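Local coordinates for protein formate dehydrogenase (Staphylococcus aureus, PDB 6TTB) that probably oxidises formate to carbon dioxide, passing the hydride to NAD bound in a Rossmann-type domain, at residues 126-129 against 130-133. Numbering follows the deposited sequence.
Sequences LAAA and SEHN
H132, just past the end of helix 126-131, meets the carbonyl of A128 with its ring edge. H132 CB passes 3.6 Å from A128 O. The first torsion, chi1 -74°, sets CG beside the backbone N, and the second (71°) brings the ND1 edge to that oxygen. H132 CG lies 3.8 Å and H132 CE1 4.2 Å from A128 O. H132 ND1 donates to A128 O over 3.1 Å, with the oxygen near the ring plane but the donor about 40° above the carbonyl plane. The backbone N of H132 bonds to the same oxygen, so one acceptor at the C-terminal end of the helix is gripped twice by a single residue, a role that suits histidine with its ring nitrogen close to the main chain. The H132 side chain also touches I105 and E106 of helix 102-106.

The helix ends in a Schellman motif, N133 taking positive phi, a conformation that asparagine tolerates better than most residues. This short helix is the helix of the beta-alpha-beta crossover between parallel strands 113-116 and 135-138. Small alanines suit its buried side: A128 packs on R102 and I105, A129 on V136. E131 CG passes beside A127 O, and the extended chain puts OE2 in a salt bridge with R102 NH2.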
loop_
_atom_site.group_PDB
_atom_site.type_symbol
_atom_site.label_atom_id
_atom_site.label_comp_id
_atom_site.label_asym_id
_atom_site.label_seq_id
_atom_site.Cartn_x
_atom_site.Cartn_y
_atom_site.Cartn_z
ATOM N N LEU A 126 29.484 -18.084 2.055
ATOM C CA LEU A 126 30.579 -17.135 2.229
ATOM C C LEU A 126 31.805 -17.820 2.822
ATOM O O LEU A 126 32.890 -17.682 2.292
ATOM C CB LEU A 126 30.103 -15.942 3.060
ATOM C CG LEU A 126 28.885 -15.235 2.454
ATOM C CD1 LEU A 126 28.483 -14.048 3.319
ATOM C CD2 LEU A 126 29.183 -14.782 1.027
ATOM N N ALA A 127 31.596 -18.588 3.899
ATOM C CA ALA A 127 32.633 -19.378 4.541
ATOM C C ALA A 127 33.499 -20.071 3.476
ATOM O O ALA A 127 34.644 -19.682 3.350
ATOM C CB ALA A 127 31.987 -20.366 5.508
ATOM N N ALA A 128 32.898 -20.975 2.618
ATOM C CA ALA A 128 33.645 -21.684 1.548
ATOM C C ALA A 128 34.236 -20.732 0.511
ATOM O O ALA A 128 35.381 -20.859 0.152
ATOM C CB ALA A 128 32.826 -22.738 0.861
ATOM N N ALA A 129 33.427 -19.833 -0.031
ATOM C CA ALA A 129 33.945 -18.788 -0.915
ATOM C C ALA A 129 35.206 -18.157 -0.315
ATOM O O ALA A 129 36.228 -18.036 -0.991
ATOM C CB ALA A 129 32.874 -17.751 -1.249
ATOM N N SER A 130 35.148 -17.803 0.970
ATOM C CA SER A 130 36.341 -17.313 1.645
ATOM C C SER A 130 37.537 -18.294 1.555
ATOM O O SER A 130 38.662 -17.889 1.251
ATOM C CB SER A 130 36.075 -16.940 3.006
ATOM O OG SER A 130 37.172 -16.174 3.420
ATOM N N GLU A 131 37.287 -19.567 1.856
ATOM C CA GLU A 131 38.342 -20.544 2.038
ATOM C C GLU A 131 39.002 -20.884 0.696
ATOM O O GLU A 131 40.140 -21.316 0.673
ATOM C CB GLU A 131 37.779 -21.818 2.652
ATOM C CG GLU A 131 37.119 -21.638 4.011
ATOM C CD GLU A 131 36.406 -22.922 4.482
ATOM O OE1 GLU A 131 36.122 -23.045 5.747
ATOM O OE2 GLU A 131 36.177 -23.861 3.591
ATOM N N HIS A 132 38.262 -20.712 -0.413
ATOM C CA HIS A 132 38.743 -20.982 -1.768
ATOM C C HIS A 132 39.208 -19.682 -2.415
ATOM O O HIS A 132 39.535 -19.646 -3.594
ATOM C CB HIS A 132 37.603 -21.613 -2.596
ATOM C CG HIS A 132 37.353 -23.025 -2.216
ATOM N ND1 HIS A 132 36.766 -23.366 -1.018
ATOM C CD2 HIS A 132 37.762 -24.185 -2.781
ATOM C CE1 HIS A 132 36.751 -24.675 -0.897
ATOM N NE2 HIS A 132 37.330 -25.206 -1.981
ATOM N N ASN A 133 39.079 -18.589 -1.677
ATOM C CA ASN A 133 39.589 -17.320 -2.136
ATOM C C ASN A 133 38.853 -16.839 -3.411
ATOM O O ASN A 133 39.442 -16.214 -4.281
ATOM C CB ASN A 133 41.120 -17.304 -2.085
ATOM C CG ASN A 133 41.642 -15.900 -2.086
ATOM O OD1 ASN A 133 42.663 -15.645 -2.642
ATOM N ND2 ASN A 133 40.858 -14.957 -1.618
#